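Side-chain contacts in iron dependent repressor (Sulfolobus solfataricus, PDB 2X4H), which probably acts as a metal-dependent, DNA-binding transcriptional regulator of the DtxR/MntR family: residues F16-T21 with S46-E51; I22-D27 with A38-I43; I78-K83 with E116-L121. One frame throughout, in Å; residues are numbered along the deposited sequence.

Overall arrangement
Contacts 1 and 2 share helix 13-27 and lie in the N-terminal DNA-binding region, their centres about 8 Å apart. Along the chain, contact 2 is nested inside the loop that contact 1 closes, and the two meet where Tyr18 OH lies 3.2 Å from Ile43 CD1. Contact 3 closes later, in the metal-binding and dimerisation region. Its centre is about 22 Å from that of contact 1 and about 24 Å from that of contact 2, yet Phe16 CG packs 3.6 Å from Leu81 CD2, so helix 13-27 also meets helix 72-94. Contact 1 supplies ligands to two intersubunit zinc ions; in contact 3, the Lys83 side chain lies about 11 Å from a bound zinc ion.

Contact 1: residues F16-T21 with S46-E51; sequences FSYLLT and SSVFEE. With ZN (zinc ion), chain L; ZN (zinc ion), chain K.
The torsions of Tyr18 and Glu51 bring them together: the ring of Tyr18 leaves its helix with chi1 at -91°, well past the staggered position, while Glu51 starts out with CG trans to the main-chain nitrogen and then bends at chi2. The bend lays Glu51 CG over the ring, with CB by the hydroxyl end, and sends the carboxylate onward to a metal. The evidence is a CH-pi contact: Glu51 CG stands 3.8 Å from the centroid of the Tyr18 ring, 17° off its normal and therefore over the face. The tyrosine tip meets the helix itself, with Tyr18 OH 3.6 Å from Val48 CA, which lies at the ring edge, and 3.6 Å from Glu51 CB. Val48 completes the hold, CG1 approaching Tyr18 CE2 obliquely at 4.0 Å. No hydrogen bond crosses; between axes 12.2 Å apart, the touching is done by the Tyr18 side chain against Val48, Glu51 and the backbone O of Ser47.

Beyond the ring, Glu51 OE2 binds one zinc ion at 1.8 Å, together with Glu15 and with Glu50 and His54 of the second subunit. Glu50 OE1 binds another zinc ion with His54 and with Glu15 and Glu51 of that subunit. Packing against Tyr18 probably helps direct Glu51 toward its metal. The contact sets helix 13-27 at 96° to 45-57, the second helix of the probable helix-turn-helix 34-41/45-57, as in DtxR-type winged-helix domains. Val48 also rests on Ile37 and Ala38 of helix 34-41, Phe16 and Leu19 lean on helix 72-94, and Leu19 reaches Val61 of strand 61-64.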
loop_
_atom_site.group_PDB
_atom_site.type_symbol
_atom_site.label_atom_id
_atom_site.label_comp_id
_atom_site.label_asym_id
_atom_site.label_seq_id
_atom_site.Cartn_x
_atom_site.Cartn_y
_atom_site.Cartn_z
ATOM N N PHE C 16 1.831 1.506 12.890
ATOM C CA PHE C 16 2.333 1.161 14.192
ATOM C C PHE C 16 1.252 0.567 15.104
ATOM O O PHE C 16 1.469 -0.476 15.711
ATOM C CB PHE C 16 2.939 2.403 14.838
ATOM C CG PHE C 16 3.647 2.144 16.114
ATOM C CD1 PHE C 16 4.745 1.303 16.152
ATOM C CD2 PHE C 16 3.267 2.803 17.278
ATOM C CE1 PHE C 16 5.434 1.098 17.330
ATOM C CE2 PHE C 16 3.955 2.596 18.458
ATOM C CZ PHE C 16 5.032 1.734 18.483
ATOM N N SER C 17 0.112 1.247 15.214
ATOM C CA SER C 17 -1.036 0.741 15.992
ATOM C C SER C 17 -1.518 -0.638 15.542
ATOM O O SER C 17 -1.825 -1.496 16.367
ATOM C CB SER C 17 -2.203 1.728 15.923
ATOM O OG SER C 17 -1.941 2.825 16.764
ATOM N N TYR C 18 -1.601 -0.835 14.224
ATOM C CA TYR C 18 -1.966 -2.138 13.676
ATOM C C TYR C 18 -1.006 -3.187 14.178
ATOM O O TYR C 18 -1.428 -4.215 14.681
ATOM C CB TYR C 18 -1.919 -2.138 12.144
ATOM C CG TYR C 18 -3.202 -1.776 11.455
ATOM C CD1 TYR C 18 -3.684 -0.466 11.469
ATOM C CD2 TYR C 18 -3.916 -2.731 10.731
ATOM C CE1 TYR C 18 -4.869 -0.121 10.817
ATOM C CE2 TYR C 18 -5.091 -2.396 10.070
ATOM C CZ TYR C 18 -5.562 -1.094 10.111
ATOM O OH TYR C 18 -6.729 -0.780 9.453
ATOM N N LEU C 19 0.289 -2.919 14.035
ATOM C CA LEU C 19 1.313 -3.903 14.363
ATOM C C LEU C 19 1.371 -4.224 15.839
ATOM O O LEU C 19 1.684 -5.356 16.204
ATOM C CB LEU C 19 2.704 -3.468 13.905
ATOM C CG LEU C 19 2.927 -3.246 12.409
ATOM C CD1 LEU C 19 4.402 -3.008 12.159
ATOM C CD2 LEU C 19 2.405 -4.410 11.554
ATOM N N LEU C 20 1.093 -3.244 16.692
ATOM C CA LEU C 20 1.065 -3.501 18.135
ATOM C C LEU C 20 -0.162 -4.337 18.480
ATOM O O LEU C 20 -0.115 -5.146 19.399
ATOM C CB LEU C 20 1.064 -2.199 18.943
ATOM C CG LEU C 20 2.406 -1.467 19.013
ATOM C CD1 LEU C 20 2.223 0.013 19.345
ATOM C CD2 LEU C 20 3.328 -2.152 20.025
ATOM N N THR C 21 -1.256 -4.144 17.744
ATOM C CA THR C 21 -2.461 -4.937 17.978
ATOM C C THR C 21 -2.291 -6.375 17.492
ATOM O O THR C 21 -2.720 -7.303 18.154
ATOM C CB THR C 21 -3.670 -4.351 17.284
ATOM O OG1 THR C 21 -3.875 -3.008 17.730
ATOM C CG2 THR C 21 -4.884 -5.173 17.610
ATOM N N SER C 46 -13.212 -4.154 6.437
ATOM C CA SER C 46 -12.762 -3.896 5.075
ATOM C C SER C 46 -11.521 -3.002 5.093
ATOM O O SER C 46 -10.559 -3.266 4.376
ATOM C CB SER C 46 -13.879 -3.223 4.254
ATOM O OG SER C 46 -14.167 -1.937 4.774
ATOM N N SER C 47 -11.534 -1.958 5.921
ATOM C CA SER C 47 -10.340 -1.116 6.125
ATOM C C SER C 47 -9.163 -1.924 6.674
ATOM O O SER C 47 -8.035 -1.769 6.207
ATOM C CB SER C 47 -10.640 0.051 7.060
ATOM O OG SER C 47 -11.759 0.800 6.615
ATOM N N VAL C 48 -9.422 -2.812 7.632
ATOM C CA VAL C 48 -8.357 -3.654 8.151
ATOM C C VAL C 48 -7.836 -4.613 7.088
ATOM O O VAL C 48 -6.634 -4.766 6.950
ATOM C CB VAL C 48 -8.781 -4.441 9.415
ATOM C CG1 VAL C 48 -7.678 -5.414 9.852
ATOM C CG2 VAL C 48 -9.107 -3.481 10.544
ATOM N N PHE C 49 -8.725 -5.240 6.320
ATOM C CA PHE C 49 -8.298 -6.129 5.228
ATOM C C PHE C 49 -7.437 -5.384 4.211
ATOM O O PHE C 49 -6.403 -5.885 3.776
ATOM C CB PHE C 49 -9.506 -6.746 4.503
ATOM C CG PHE C 49 -9.140 -7.877 3.569
ATOM C CD1 PHE C 49 -9.445 -9.196 3.900
ATOM C CD2 PHE C 49 -8.481 -7.623 2.362
ATOM C CE1 PHE C 49 -9.111 -10.237 3.052
ATOM C CE2 PHE C 49 -8.143 -8.660 1.504
ATOM C CZ PHE C 49 -8.466 -9.978 1.847
ATOM N N GLU C 50 -7.876 -4.196 3.822
ATOM C CA GLU C 50 -7.142 -3.394 2.852
ATOM C C GLU C 50 -5.777 -3.033 3.421
ATOM O O GLU C 50 -4.759 -3.236 2.763
ATOM C CB GLU C 50 -7.943 -2.135 2.488
ATOM C CG GLU C 50 -7.260 -1.138 1.560
ATOM C CD GLU C 50 -7.022 -1.625 0.137
ATOM O OE1 GLU C 50 -6.064 -1.115 -0.467
ATOM O OE2 GLU C 50 -7.766 -2.471 -0.380
ATOM N N GLU C 51 -5.750 -2.528 4.653
ATOM C CA GLU C 51 -4.477 -2.084 5.240
ATOM C C GLU C 51 -3.562 -3.276 5.433
ATOM O O GLU C 51 -2.387 -3.223 5.074
ATOM C CB GLU C 51 -4.676 -1.299 6.542
ATOM C CG GLU C 51 -3.363 -0.724 7.180
ATOM C CD GLU C 51 -2.631 0.245 6.268
ATOM O OE1 GLU C 51 -3.173 0.617 5.227
ATOM O OE2 GLU C 51 -1.498 0.660 6.560
HETATM ZN ZN ZN L . -4.909 0.223 -0.828
HETATM ZN ZN ZN K . -0.255 1.533 5.678
#

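Contact 2: residues I22-D27 with A38-I43; sequences IKRYND and AKDLKI
Tyr25 and Asp40 approach from opposite directions, with OD1 at the edge of the ring, and the phenol hydroxyl gives a hydrogen bond to that oxygen. Tyr25 OH to Asp40 OD1 is modelled at 2.3 Å, too short to be taken literally. The carboxylate lies only 8° from the ring plane. Asp40 OD2 plays no such part, since its angle to the hydroxyl is poor. The same OD1 also receives a long salt bridge, Arg24 NH1 to Asp40 OD1 at 3.4 Å. Here OD1 lies near the guanidinium plane, at its edge, but the guanidinium and carboxylate planes are turned 77° apart. The nearby Arg24, and more weakly Arg36, would probably favour the carboxylate form of Asp40.

In the next shell, the Arg24 chain runs out with CG opposite the main-chain N (chi1 -170°) and bends at chi3 to bring NH1 toward Asp40. Arg36, one turn before Asp40, forms a weak, long ion pair with OD2 and packs on Tyr25, while Thr21 packs on Asp40. Farther out, Asn26 ties helix 13-27 to the backbone of Val68 and Ile70, bonding to strand 67-70. The end of helix 34-41 is set by a Schellman motif: Lys42 takes positive phi, and Ile43 N bonds Ala38 O at 2.9 Å, with a weaker bond from Lys42 N to Lys39 O at 3.2 Å. Polar pairing at the surface therefore joins helix 13-27 to helix 34-41, the leading helix of the probable helix-turn-helix 34-41/45-57, with strands 61-64 and 67-70 as the wing, consistent with a DtxR-type winged helix.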
loop_
_atom_site.group_PDB
_atom_site.type_symbol
_atom_site.label_atom_id
_atom_site.label_comp_id
_atom_site.label_asym_id
_atom_site.label_seq_id
_atom_site.Cartn_x
_atom_site.Cartn_y
_atom_site.Cartn_z
ATOM N N ILE C 22 -1.678 -6.541 16.328
ATOM C CA ILE C 22 -1.343 -7.864 15.806
ATOM C C ILE C 22 -0.361 -8.585 16.756
ATOM O O ILE C 22 -0.541 -9.766 17.067
ATOM C CB ILE C 22 -0.756 -7.757 14.361
ATOM C CG1 ILE C 22 -1.832 -7.301 13.383
ATOM C CG2 ILE C 22 -0.134 -9.092 13.896
ATOM C CD1 ILE C 22 -1.284 -6.832 12.045
ATOM N N LYS C 23 0.655 -7.874 17.238
ATOM C CA LYS C 23 1.666 -8.481 18.142
ATOM C C LYS C 23 1.080 -9.035 19.450
ATOM O O LYS C 23 1.537 -10.060 19.949
ATOM C CB LYS C 23 2.808 -7.486 18.441
ATOM C CG LYS C 23 4.034 -8.094 19.152
ATOM C CD LYS C 23 5.095 -7.040 19.415
ATOM C CE LYS C 23 6.312 -7.607 20.151
ATOM N NZ LYS C 23 5.962 -8.039 21.517
ATOM N N ARG C 24 0.072 -8.362 19.996
ATOM C CA ARG C 24 -0.577 -8.806 21.234
ATOM C C ARG C 24 -1.151 -10.225 21.061
ATOM O O ARG C 24 -0.867 -11.107 21.853
ATOM C CB ARG C 24 -1.670 -7.799 21.643
ATOM C CG ARG C 24 -2.272 -7.998 23.030
ATOM C CD ARG C 24 -3.602 -7.244 23.220
ATOM N NE ARG C 24 -3.520 -5.790 22.995
ATOM C CZ ARG C 24 -4.144 -5.105 22.021
ATOM N NH1 ARG C 24 -4.926 -5.706 21.120
ATOM N NH2 ARG C 24 -3.990 -3.785 21.940
ATOM N N TYR C 25 -1.943 -10.445 20.011
ATOM C CA TYR C 25 -2.436 -11.785 19.683
ATOM C C TYR C 25 -1.267 -12.754 19.470
ATOM O O TYR C 25 -1.192 -13.798 20.148
ATOM C CB TYR C 25 -3.377 -11.753 18.455
ATOM C CG TYR C 25 -4.659 -11.006 18.743
ATOM C CD1 TYR C 25 -4.864 -9.720 18.265
ATOM C CD2 TYR C 25 -5.642 -11.563 19.555
ATOM C CE1 TYR C 25 -6.016 -9.027 18.561
ATOM C CE2 TYR C 25 -6.799 -10.866 19.855
ATOM C CZ TYR C 25 -6.974 -9.603 19.356
ATOM O OH TYR C 25 -8.112 -8.916 19.662
ATOM N N ASN C 26 -0.345 -12.392 18.576
ATOM C CA ASN C 26 0.800 -13.246 18.243
ATOM C C ASN C 26 1.650 -13.602 19.485
ATOM O O ASN C 26 2.045 -14.742 19.639
ATOM C CB ASN C 26 1.730 -12.596 17.217
ATOM C CG ASN C 26 1.084 -12.331 15.859
ATOM O OD1 ASN C 26 1.717 -11.687 15.014
ATOM N ND2 ASN C 26 -0.158 -12.791 15.635
ATOM N N ASP C 27 1.919 -12.629 20.355
ATOM C CA ASP C 27 2.647 -12.877 21.625
ATOM C C ASP C 27 1.960 -13.962 22.448
ATOM O O ASP C 27 2.610 -14.702 23.177
ATOM C CB ASP C 27 2.748 -11.606 22.496
ATOM C CG ASP C 27 3.820 -10.635 22.019
ATOM O OD1 ASP C 27 4.676 -11.020 21.200
ATOM O OD2 ASP C 27 3.799 -9.470 22.466
ATOM N N ALA C 38 -9.985 -5.223 13.953
ATOM C CA ALA C 38 -10.943 -4.175 13.629
ATOM C C ALA C 38 -11.652 -3.670 14.877
ATOM O O ALA C 38 -11.766 -2.459 15.098
ATOM C CB ALA C 38 -11.964 -4.697 12.609
ATOM N N LYS C 39 -12.124 -4.605 15.696
ATOM C CA LYS C 39 -12.813 -4.249 16.936
ATOM C C LYS C 39 -11.872 -3.586 17.953
ATOM O O LYS C 39 -12.242 -2.584 18.603
ATOM C CB LYS C 39 -13.463 -5.496 17.533
ATOM C CG LYS C 39 -14.474 -5.234 18.658
ATOM C CD LYS C 39 -15.054 -6.562 19.161
ATOM C CE LYS C 39 -16.024 -6.384 20.320
ATOM N NZ LYS C 39 -16.804 -7.651 20.534
ATOM N N ASP C 40 -10.657 -4.115 18.080
ATOM C CA ASP C 40 -9.675 -3.517 19.002
ATOM C C ASP C 40 -9.367 -2.051 18.647
ATOM O O ASP C 40 -9.330 -1.201 19.527
ATOM C CB ASP C 40 -8.384 -4.345 19.040
ATOM C CG ASP C 40 -8.609 -5.767 19.572
ATOM O OD1 ASP C 40 -7.723 -6.631 19.391
ATOM O OD2 ASP C 40 -9.678 -6.029 20.166
ATOM N N LEU C 41 -9.195 -1.759 17.355
ATOM C CA LEU C 41 -8.896 -0.395 16.888
ATOM C C LEU C 41 -10.144 0.455 16.619
ATOM O O LEU C 41 -10.026 1.631 16.279
ATOM C CB LEU C 41 -8.027 -0.452 15.624
ATOM C CG LEU C 41 -6.642 -1.062 15.826
ATOM C CD1 LEU C 41 -5.965 -1.277 14.490
ATOM C CD2 LEU C 41 -5.777 -0.181 16.787
ATOM N N LYS C 42 -11.329 -0.129 16.785
ATOM C CA LYS C 42 -12.601 0.578 16.561
ATOM C C LYS C 42 -12.725 1.084 15.127
ATOM O O LYS C 42 -13.053 2.253 14.906
ATOM C CB LYS C 42 -12.774 1.752 17.545
ATOM C CG LYS C 42 -12.608 1.376 19.013
ATOM C CD LYS C 42 -13.194 2.431 19.972
ATOM C CE LYS C 42 -12.385 3.737 20.018
ATOM N NZ LYS C 42 -12.633 4.613 18.828
ATOM N N ILE C 43 -12.439 0.206 14.162
ATOM C CA ILE C 43 -12.550 0.539 12.728
ATOM C C ILE C 43 -13.172 -0.610 11.915
ATOM O O ILE C 43 -13.466 -1.679 12.464
ATOM C CB ILE C 43 -11.171 0.960 12.111
ATOM C CG1 ILE C 43 -10.176 -0.212 12.142
ATOM C CG2 ILE C 43 -10.620 2.192 12.797
ATOM C CD1 ILE C 43 -8.745 0.173 11.749
#

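Contact 3: residues I78-K83 with E116-L121; sequences INYLIK and EIIDKL
Ile118 packs against Tyr80 and Lys83 where helices 72-94 and 115-124 cross within the helical metal-binding and dimerisation domain. The short segments pass 10.6 Å apart at 55°, near enough for Ile118 to touch both Tyr80 and Lys83. The tight part is apolar: Ile118 CB is 3.7 Å from Tyr80 CE1, meeting the ring obliquely, and Ile118 CG2, on the far side of CB from the backbone N, lies 3.7 Å from Lys83 CG. Ile118 CG1 reaches the phenol end, 3.5 Å from Tyr80 OH, a hydroxyl whose hydrogen-bond partner is the backbone O of Ile113. Lys83 is fully extended (chi1 -175°), so its methylenes run alongside Ile118, pointing the other way, and carry the ammonium to Asp119, which is itself partly exposed.

There the contact turns polar. Lys83 and Asp119 meet at about a right angle in a salt bridge, and Tyr122 adds a cation-pi contact to the ammonium. With an alanine at Lys83, Asp119 would probably lose its cationic mate, Tyr122 its cation, and Ile118 CG2 the methylene chain beside it. Asp119, with Glu115 nearby, belongs to a zinc site seen for this protein but not occupied in this chain. On helix 115-124, Glu116 and Lys120 form their own salt bridge and each hydrogen-bonds to the third subunit, so that helix also takes part in the assembly. In the bridge between the helices, Lys83 NZ donates to Asp119 OD1 at 2.7 Å from above the carboxylate, 46° out of its plane.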
loop_
_atom_site.group_PDB
_atom_site.type_symbol
_atom_site.label_atom_id
_atom_site.label_comp_id
_atom_site.label_asym_id
_atom_site.label_seq_id
_atom_site.Cartn_x
_atom_site.Cartn_y
_atom_site.Cartn_z
ATOM N N ILE C 78 8.467 -1.914 14.650
ATOM C CA ILE C 78 7.864 -1.491 15.925
ATOM C C ILE C 78 8.940 -0.896 16.874
ATOM O O ILE C 78 8.775 0.182 17.419
ATOM C CB ILE C 78 7.194 -2.678 16.664
ATOM C CG1 ILE C 78 5.810 -2.964 16.097
ATOM C CG2 ILE C 78 7.071 -2.408 18.167
ATOM C CD1 ILE C 78 5.168 -4.188 16.690
ATOM N N ASN C 79 10.031 -1.630 17.060
ATOM C CA ASN C 79 11.117 -1.194 17.945
ATOM C C ASN C 79 11.770 0.074 17.398
ATOM O O ASN C 79 12.081 0.996 18.144
ATOM C CB ASN C 79 12.163 -2.289 18.113
ATOM C CG ASN C 79 11.682 -3.420 18.979
ATOM O OD1 ASN C 79 10.660 -3.314 19.652
ATOM N ND2 ASN C 79 12.421 -4.517 18.971
ATOM N N TYR C 80 11.932 0.127 16.082
ATOM C CA TYR C 80 12.610 1.258 15.504
ATOM C C TYR C 80 11.796 2.560 15.708
ATOM O O TYR C 80 12.375 3.611 16.042
ATOM C CB TYR C 80 12.978 1.026 14.040
ATOM C CG TYR C 80 13.434 2.304 13.468
ATOM C CD1 TYR C 80 14.639 2.884 13.890
ATOM C CD2 TYR C 80 12.624 3.019 12.590
ATOM C CE1 TYR C 80 15.033 4.138 13.415
ATOM C CE2 TYR C 80 13.016 4.270 12.099
ATOM C CZ TYR C 80 14.213 4.814 12.502
ATOM O OH TYR C 80 14.570 6.030 11.977
ATOM N N LEU C 81 10.472 2.498 15.581
ATOM C CA LEU C 81 9.659 3.689 15.891
ATOM C C LEU C 81 9.665 4.057 17.404
ATOM O O LEU C 81 9.622 5.239 17.775
ATOM C CB LEU C 81 8.235 3.526 15.382
ATOM C CG LEU C 81 7.225 4.649 15.606
ATOM C CD1 LEU C 81 7.849 5.996 15.323
ATOM C CD2 LEU C 81 6.004 4.426 14.693
ATOM N N ILE C 82 9.717 3.045 18.263
ATOM C CA ILE C 82 9.735 3.252 19.709
ATOM C C ILE C 82 11.028 3.933 20.089
ATOM O O ILE C 82 11.025 4.910 20.834
ATOM C CB ILE C 82 9.565 1.929 20.475
ATOM C CG1 ILE C 82 8.095 1.463 20.413
ATOM C CG2 ILE C 82 10.052 2.087 21.941
ATOM C CD1 ILE C 82 7.822 0.030 20.900
ATOM N N LYS C 83 12.129 3.426 19.546
ATOM C CA LYS C 83 13.448 4.032 19.677
ATOM C C LYS C 83 13.428 5.469 19.152
ATOM O O LYS C 83 13.947 6.371 19.787
ATOM C CB LYS C 83 14.485 3.177 18.921
ATOM C CG LYS C 83 15.934 3.627 19.069
ATOM C CD LYS C 83 16.970 2.721 18.401
ATOM C CE LYS C 83 18.377 3.260 18.699
ATOM N NZ LYS C 83 19.515 2.461 18.140
ATOM N N GLU C 116 19.491 5.921 10.205
ATOM C CA GLU C 116 20.816 6.430 10.460
ATOM C C GLU C 116 20.772 7.541 11.520
ATOM O O GLU C 116 21.588 7.531 12.437
ATOM C CB GLU C 116 21.510 6.911 9.185
ATOM C CG GLU C 116 23.003 7.221 9.404
ATOM C CD GLU C 116 23.708 7.773 8.183
ATOM O OE1 GLU C 116 23.120 7.737 7.083
ATOM O OE2 GLU C 116 24.862 8.244 8.337
ATOM N N ILE C 117 19.812 8.460 11.400
ATOM C CA ILE C 117 19.705 9.601 12.304
ATOM C C ILE C 117 19.374 9.156 13.718
ATOM O O ILE C 117 20.015 9.587 14.700
ATOM C CB ILE C 117 18.647 10.622 11.825
ATOM C CG1 ILE C 117 19.122 11.340 10.570
ATOM C CG2 ILE C 117 18.367 11.646 12.882
ATOM C CD1 ILE C 117 18.048 12.200 9.905
ATOM N N ILE C 118 18.367 8.308 13.838
ATOM C CA ILE C 118 17.998 7.803 15.163
ATOM C C ILE C 118 19.149 7.036 15.843
ATOM O O ILE C 118 19.416 7.270 17.000
ATOM C CB ILE C 118 16.724 6.962 15.095
ATOM C CG1 ILE C 118 15.538 7.864 14.735
ATOM C CG2 ILE C 118 16.480 6.187 16.404
ATOM C CD1 ILE C 118 15.321 9.012 15.671
ATOM N N ASP C 119 19.837 6.151 15.125
ATOM C CA ASP C 119 20.975 5.434 15.696
ATOM C C ASP C 119 22.101 6.380 16.045
ATOM O O ASP C 119 22.765 6.194 17.076
ATOM C CB ASP C 119 21.500 4.340 14.764
ATOM C CG ASP C 119 20.530 3.137 14.659
ATOM O OD1 ASP C 119 19.578 3.072 15.480
ATOM O OD2 ASP C 119 20.703 2.259 13.762
ATOM N N LYS C 120 22.340 7.403 15.222
ATOM C CA LYS C 120 23.441 8.309 15.554
ATOM C C LYS C 120 23.079 9.229 16.702
ATOM O O LYS C 120 23.943 9.583 17.507
ATOM C CB LYS C 120 23.945 9.057 14.317
ATOM C CG LYS C 120 24.860 8.134 13.498
ATOM C CD LYS C 120 25.546 8.775 12.330
ATOM C CE LYS C 120 26.725 7.906 11.898
ATOM N NZ LYS C 120 27.006 8.034 10.456
ATOM N N LEU C 121 21.805 9.589 16.796
ATOM C CA LEU C 121 21.325 10.485 17.834
ATOM C C LEU C 121 21.332 9.737 19.159
ATOM O O LEU C 121 21.659 10.304 20.195
ATOM C CB LEU C 121 19.939 11.057 17.509
ATOM C CG LEU C 121 19.301 12.039 18.506
ATOM C CD1 LEU C 121 20.199 13.254 18.752
ATOM C CD2 LEU C 121 17.921 12.482 18.083
#